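Deacylase (Burkholderia multivorans, PDB 5THW) probably hydrolyses N-carbamoyl-L-amino acids as a two-zinc enzyme of the peptidase M20 family, and here holds N-carbamoyl-beta-alanine between its metal ions. Local coordinates at residues G102-S107 against E209-Q214; R113-Y118 against E405-T410. All blocks are in the same frame, centred on the assembly; numbering follows the deposited sequence.

From the N terminus, the chain leaves strand 99-103 through residues 102-107, turns through 113-118 into helix 117-132, returns to the core on strand 206-212 with residues 209-214, and reaches 405-410 just before helix 411-429. Contact 1 closes a loop of 101 residues between two neighbouring parallel strands, and contact 2 one of 286 residues that takes in the M20 dimerisation domain. The four segments alternate along the chain, so the two loops cross and neither contains the other. The centres of contacts 1 and 2 lie about 9 Å apart. Both reach the same zinc ion and bound N-carbamoyl-beta-alanine, tying strand ends, the start of helix 117-132 and the 405-410 loop into one metal centre.

Contact 1. Residues G102-S107 against E209-Q214. With ZN (zinc ion), chain E; URP (N-(aminocarbonyl)-beta-alanine), chain G.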
loop_
_atom_site.group_PDB
_atom_site.type_symbol
_atom_site.label_atom_id
_atom_site.label_comp_id
_atom_site.label_asym_id
_atom_site.label_seq_id
_atom_site.Cartn_x
_atom_site.Cartn_y
_atom_site.Cartn_z
ATOM N N GLY A 102 16.059 22.253 24.761
ATOM C CA GLY A 102 14.987 22.212 23.792
ATOM C C GLY A 102 14.810 20.816 23.250
ATOM O O GLY A 102 15.608 19.913 23.493
ATOM N N SER A 103 13.724 20.653 22.506
ATOM C CA SER A 103 13.405 19.380 21.886
ATOM C C SER A 103 12.592 19.679 20.633
ATOM O O SER A 103 12.863 20.667 19.939
ATOM C CB SER A 103 12.653 18.483 22.867
ATOM O OG SER A 103 12.875 17.113 22.596
ATOM N N HIS A 104 11.586 18.862 20.341
ATOM C CA HIS A 104 10.771 19.063 19.155
ATOM C C HIS A 104 9.307 19.130 19.548
ATOM O O HIS A 104 8.886 18.526 20.534
ATOM C CB HIS A 104 10.976 17.946 18.137
ATOM C CG HIS A 104 10.743 16.578 18.694
ATOM N ND1 HIS A 104 9.556 15.900 18.528
ATOM C CD2 HIS A 104 11.543 15.766 19.426
ATOM C CE1 HIS A 104 9.636 14.725 19.124
ATOM N NE2 HIS A 104 10.831 14.617 19.674
ATOM N N ALA A 105 8.532 19.871 18.765
ATOM C CA ALA A 105 7.099 19.963 18.989
ATOM C C ALA A 105 6.286 19.132 18.008
ATOM O O ALA A 105 5.066 19.026 18.182
ATOM C CB ALA A 105 6.644 21.427 18.926
ATOM N N ASP A 106 6.920 18.543 16.994
ATOM C CA ASP A 106 6.225 17.696 16.035
ATOM C C ASP A 106 6.131 16.266 16.561
ATOM O O ASP A 106 6.914 15.841 17.411
ATOM C CB ASP A 106 6.930 17.726 14.675
ATOM C CG ASP A 106 8.298 17.040 14.700
ATOM O OD1 ASP A 106 9.210 17.488 15.449
ATOM O OD2 ASP A 106 8.451 16.043 13.955
ATOM N N SER A 107 5.174 15.509 16.022
ATOM C CA SER A 107 4.870 14.183 16.549
ATOM C C SER A 107 4.704 13.163 15.430
ATOM O O SER A 107 4.659 13.495 14.240
ATOM C CB SER A 107 3.598 14.193 17.403
ATOM O OG SER A 107 2.444 14.186 16.579
ATOM N N GLU A 209 19.056 18.215 26.948
ATOM C CA GLU A 209 17.728 17.871 26.446
ATOM C C GLU A 209 17.009 16.963 27.435
ATOM O O GLU A 209 17.539 15.915 27.819
ATOM C CB GLU A 209 17.810 17.210 25.068
ATOM C CG GLU A 209 16.444 16.877 24.487
ATOM C CD GLU A 209 16.488 16.619 22.992
ATOM O OE1 GLU A 209 15.445 16.228 22.425
ATOM O OE2 GLU A 209 17.563 16.809 22.386
ATOM N N LEU A 210 15.820 17.384 27.867
ATOM C CA LEU A 210 14.956 16.593 28.737
ATOM C C LEU A 210 13.958 15.804 27.891
ATOM O O LEU A 210 13.359 16.356 26.964
ATOM C CB LEU A 210 14.234 17.512 29.724
ATOM C CG LEU A 210 13.178 16.946 30.671
ATOM C CD1 LEU A 210 13.776 15.949 31.662
ATOM C CD2 LEU A 210 12.498 18.082 31.413
ATOM N N HIS A 211 13.792 14.513 28.196
ATOM C CA HIS A 211 12.980 13.630 27.359
ATOM C C HIS A 211 12.465 12.454 28.180
ATOM O O HIS A 211 13.078 12.070 29.181
ATOM C CB HIS A 211 13.788 13.118 26.157
ATOM C CG HIS A 211 12.955 12.805 24.952
ATOM N ND1 HIS A 211 12.196 11.658 24.844
ATOM C CD2 HIS A 211 12.750 13.500 23.809
ATOM C CE1 HIS A 211 11.568 11.656 23.681
ATOM N NE2 HIS A 211 11.883 12.765 23.036
ATOM N N ILE A 212 11.324 11.893 27.758
ATOM C CA ILE A 212 10.879 10.614 28.316
ATOM C C ILE A 212 11.720 9.481 27.732
ATOM O O ILE A 212 12.207 9.555 26.594
ATOM C CB ILE A 212 9.384 10.353 28.061
ATOM C CG1 ILE A 212 9.086 10.384 26.563
ATOM C CG2 ILE A 212 8.519 11.344 28.837
ATOM C CD1 ILE A 212 7.906 9.536 26.159
ATOM N N GLU A 213 11.882 8.410 28.517
ATOM C CA GLU A 213 12.787 7.324 28.139
ATOM C C GLU A 213 12.366 6.662 26.833
ATOM O O GLU A 213 13.214 6.233 26.040
ATOM C CB GLU A 213 12.848 6.274 29.251
ATOM C CG GLU A 213 13.808 5.130 28.946
ATOM C CD GLU A 213 13.620 3.932 29.865
ATOM O OE1 GLU A 213 13.202 4.127 31.030
ATOM O OE2 GLU A 213 13.904 2.796 29.423
ATOM N N GLN A 214 11.060 6.557 26.599
ATOM C CA GLN A 214 10.489 5.792 25.493
ATOM C C GLN A 214 10.806 4.302 25.604
ATOM O O GLN A 214 10.655 3.557 24.629
ATOM C CB GLN A 214 10.941 6.356 24.135
ATOM C CG GLN A 214 10.815 7.880 24.066
ATOM C CD GLN A 214 11.261 8.466 22.737
ATOM O OE1 GLN A 214 12.456 8.611 22.487
ATOM N NE2 GLN A 214 10.299 8.841 21.893
HETATM ZN ZN ZN E . 11.661 12.753 20.708
HETATM O O2 URP G . 11.339 9.383 19.159
HETATM C C2 URP G . 11.993 10.354 18.827
HETATM N N3 URP G . 11.576 11.583 19.095
HETATM N N1 URP G . 13.135 10.218 18.167
HETATM C C6 URP G . 13.157 10.222 16.714
HETATM C C5 URP G . 14.430 9.603 16.156
HETATM C C4 URP G . 14.373 8.125 16.442
HETATM O O42 URP G . 15.138 7.653 17.314
HETATM O O41 URP G . 13.558 7.428 15.798
HETATM O O HOH W 1 18.001 19.517 22.176
HETATM O O HOH W 2 14.932 20.078 27.106
HETATM O O HOH W 3 13.823 13.482 20.376
#
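Gly102 and Glu209 approach to 5.8 Å between their CA atoms on the parallel strands 99-103 and 206-212, where no direct backbone hydrogen bond joins the two segments and a water instead accepts from Leu210 N and, weakly, from Gly102 N. From its strand, Glu209 extends its side chain toward 102-107, passing CG alongside Gly102 O, and its OE1 meets Ser103 OG at 2.7 Å. The donating hydroxyl comes to the anti side of the carboxylate, 33° out of its plane. A second water spans Glu209 OE2 and Gly102 O, and OE2 also accepts from Ala381 N.

Further along the two segments, the imidazoles converge tip to tip on one zinc ion, His104 NE2 and His211 NE2 each 2.3 Å from the metal. For His104, CG lies between the backbone N and the carbonyl carbon (chi1 55°). Each ring is held in its own plane: His104 ND1 donates to Asp106 O at 2.9 Å, and His211 ND1 to Ile212 O at 2.7 Å in a nearly straight bond (171°).

Asp115, a water and N3 of the bound N-carbamoyl-beta-alanine complete this zinc site, one half of the two-zinc centre of the M20 family, and Gln214 NE2 donates to the ligand's O2 at 3.0 Å. Bonded at ND1 to a carbonyl and at NE2 to zinc, each ring has little freedom about chi2 and is probably a better zinc donor.

Contact 2. Residues R113-Y118 against E405-T410; sequences RFDGIY and EVEDAT. With ZN (zinc ion), chain F; ZN (zinc ion), chain E; URP (N-(aminocarbonyl)-beta-alanine), chain G.
Glu407 reaches the turn at Phe114 and Asp115 and sets one carboxylate oxygen, OE2, against both backbone amides: Phe114 N and Asp115 N each donate to it at 2.8 Å. The first arrives nearly along the C-O axis of OE2, the second on the syn side. CG of Glu407, anti to the backbone N (chi1 175°), starts an extended chain that carries the carboxylate to this turn. OE1 accepts from Ser402 OG, and a water lies between it and Asp115 OD2.

Phe114 packs beside this buried carboxylate, one face of its ring turned to Ala409 N, 3.7 Å from CE2, with Leu36, Ile212 and Ile414 touching the side chain. The outer side is looser and wetter. There Arg113, bent at chi3, sets one face of its guanidinium against the CE2 edge of the Phe114 ring, and its NH2 makes a salt bridge to Asp408 OD1 at 3.1 Å. That oxygen is met from 67° out of its carboxylate plane. NH2 also donates to Glu407 O at 3.3 Å, while one water joins NH1 to Asp408 OD1 and another accepts from Arg113 N and NE and donates to the carbonyl oxygens of Glu405 and Glu407.

Asp115 OD1 binds the zinc ion of His104 and His211 at 2.4 Å; OD2, at 2.0 Å, binds the second, which Glu150, His403 and the ligand's O2 also hold. Glu407 is thus placed as a second-shell residue whose two bonds probably steady the backbone carrying this bridging carboxylate, while the amides may offset the negative charge of Glu407 near that of Asp115.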
loop_
_atom_site.group_PDB
_atom_site.type_symbol
_atom_site.label_atom_id
_atom_site.label_comp_id
_atom_site.label_asym_id
_atom_site.label_seq_id
_atom_site.Cartn_x
_atom_site.Cartn_y
_atom_site.Cartn_z
ATOM N N ARG A 113 1.579 12.396 24.045
ATOM C CA ARG A 113 1.483 13.752 24.577
ATOM C C ARG A 113 2.779 14.247 25.209
ATOM O O ARG A 113 2.819 15.396 25.657
ATOM C CB ARG A 113 0.346 13.830 25.602
ATOM C CG ARG A 113 -1.049 13.736 24.992
ATOM C CD ARG A 113 -2.102 13.372 26.029
ATOM N NE ARG A 113 -1.726 12.145 26.725
ATOM C CZ ARG A 113 -1.678 12.011 28.046
ATOM N NH1 ARG A 113 -2.019 13.026 28.836
ATOM N NH2 ARG A 113 -1.302 10.851 28.573
ATOM N N PHE A 114 3.827 13.420 25.276
ATOM C CA PHE A 114 5.057 13.784 25.966
ATOM C C PHE A 114 6.314 13.692 25.111
ATOM O O PHE A 114 7.288 14.390 25.408
ATOM C CB PHE A 114 5.224 12.907 27.219
ATOM C CG PHE A 114 4.067 13.024 28.172
ATOM C CD1 PHE A 114 4.045 14.021 29.140
ATOM C CD2 PHE A 114 2.966 12.195 28.050
ATOM C CE1 PHE A 114 2.968 14.156 29.995
ATOM C CE2 PHE A 114 1.884 12.327 28.904
ATOM C CZ PHE A 114 1.885 13.306 29.877
ATOM N N ASP A 115 6.310 12.893 24.049
ATOM C CA ASP A 115 7.464 12.785 23.167
ATOM C C ASP A 115 7.793 14.157 22.570
ATOM O O ASP A 115 6.965 14.761 21.883
ATOM C CB ASP A 115 7.146 11.760 22.073
ATOM C CG ASP A 115 8.325 11.452 21.158
ATOM O OD1 ASP A 115 9.428 12.007 21.344
ATOM O OD2 ASP A 115 8.126 10.645 20.225
ATOM N N GLY A 116 9.003 14.649 22.840
ATOM C CA GLY A 116 9.452 15.924 22.308
ATOM C C GLY A 116 8.944 17.170 23.020
ATOM O O GLY A 116 9.733 17.999 23.482
ATOM N N ILE A 117 7.622 17.315 23.112
ATOM C CA ILE A 117 7.029 18.530 23.656
ATOM C C ILE A 117 7.434 18.738 25.111
ATOM O O ILE A 117 7.547 19.879 25.575
ATOM C CB ILE A 117 5.499 18.456 23.493
ATOM C CG1 ILE A 117 4.823 19.749 23.958
ATOM C CG2 ILE A 117 4.942 17.208 24.186
ATOM C CD1 ILE A 117 5.232 20.974 23.135
ATOM N N TYR A 118 7.684 17.648 25.843
ATOM C CA TYR A 118 8.111 17.751 27.238
ATOM C C TYR A 118 9.431 18.504 27.359
ATOM O O TYR A 118 9.596 19.346 28.251
ATOM C CB TYR A 118 8.215 16.344 27.839
ATOM C CG TYR A 118 8.765 16.246 29.245
ATOM C CD1 TYR A 118 9.679 15.250 29.581
ATOM C CD2 TYR A 118 8.369 17.134 30.241
ATOM C CE1 TYR A 118 10.185 15.142 30.869
ATOM C CE2 TYR A 118 8.871 17.035 31.531
ATOM C CZ TYR A 118 9.777 16.036 31.839
ATOM O OH TYR A 118 10.279 15.931 33.115
ATOM N N GLU A 405 -0.392 6.310 21.158
ATOM C CA GLU A 405 -1.212 7.368 21.738
ATOM C C GLU A 405 -1.432 7.199 23.244
ATOM O O GLU A 405 -1.817 8.170 23.906
ATOM C CB GLU A 405 -2.532 7.461 20.975
ATOM C CG GLU A 405 -2.332 8.019 19.562
ATOM C CD GLU A 405 -3.397 7.574 18.567
ATOM O OE1 GLU A 405 -4.576 7.958 18.740
ATOM O OE2 GLU A 405 -3.052 6.841 17.609
ATOM N N VAL A 406 -1.192 6.008 23.806
ATOM C CA VAL A 406 -1.380 5.792 25.241
ATOM C C VAL A 406 -0.103 6.122 26.007
ATOM O O VAL A 406 -0.003 5.838 27.206
ATOM C CB VAL A 406 -1.821 4.348 25.558
ATOM C CG1 VAL A 406 -3.091 3.988 24.804
ATOM C CG2 VAL A 406 -0.688 3.353 25.277
ATOM N N GLU A 407 0.887 6.697 25.324
ATOM C CA GLU A 407 2.089 7.178 25.995
ATOM C C GLU A 407 1.714 8.059 27.182
ATOM O O GLU A 407 0.886 8.969 27.059
ATOM C CB GLU A 407 2.962 7.939 24.997
ATOM C CG GLU A 407 4.187 8.605 25.582
ATOM C CD GLU A 407 4.858 9.531 24.586
ATOM O OE1 GLU A 407 5.546 9.020 23.677
ATOM O OE2 GLU A 407 4.664 10.765 24.689
ATOM N N ASP A 408 2.339 7.797 28.332
ATOM C CA ASP A 408 1.940 8.446 29.576
ATOM C C ASP A 408 3.129 8.648 30.505
ATOM O O ASP A 408 4.082 7.861 30.515
ATOM C CB ASP A 408 0.878 7.625 30.326
ATOM C CG ASP A 408 -0.045 8.482 31.175
ATOM O OD1 ASP A 408 0.079 9.723 31.150
ATOM O OD2 ASP A 408 -0.873 7.898 31.905
ATOM N N ALA A 409 3.038 9.702 31.312
ATOM C CA ALA A 409 3.991 9.932 32.384
ATOM C C ALA A 409 3.256 10.595 33.541
ATOM O O ALA A 409 2.303 11.354 33.338
ATOM C CB ALA A 409 5.173 10.787 31.913
ATOM N N THR A 410 3.705 10.298 34.759
ATOM C CA THR A 410 3.030 10.891 35.900
ATOM C C THR A 410 3.471 12.340 36.084
ATOM O O THR A 410 4.558 12.728 35.646
ATOM C CB THR A 410 3.318 10.103 37.182
ATOM O OG1 THR A 410 4.698 10.243 37.547
ATOM C CG2 THR A 410 2.994 8.625 36.994
HETATM ZN ZN ZN F . 9.321 10.297 18.626
HETATM ZN ZN ZN E . 11.661 12.753 20.708
HETATM O O2 URP G . 11.339 9.383 19.159
HETATM C C2 URP G . 11.993 10.354 18.827
HETATM N N3 URP G . 11.576 11.583 19.095
HETATM N N1 URP G . 13.135 10.218 18.167
HETATM C C6 URP G . 13.157 10.222 16.714
HETATM C C5 URP G . 14.430 9.603 16.156
HETATM C C4 URP G . 14.373 8.125 16.442
HETATM O O42 URP G . 15.138 7.653 17.314
HETATM O O41 URP G . 13.558 7.428 15.798
HETATM O O HOH W 4 -0.073 10.170 25.038
HETATM O O HOH W 5 -1.872 12.075 31.635
HETATM O O HOH W 6 5.182 9.498 20.885
HETATM O O HOH W 3 13.823 13.482 20.376
#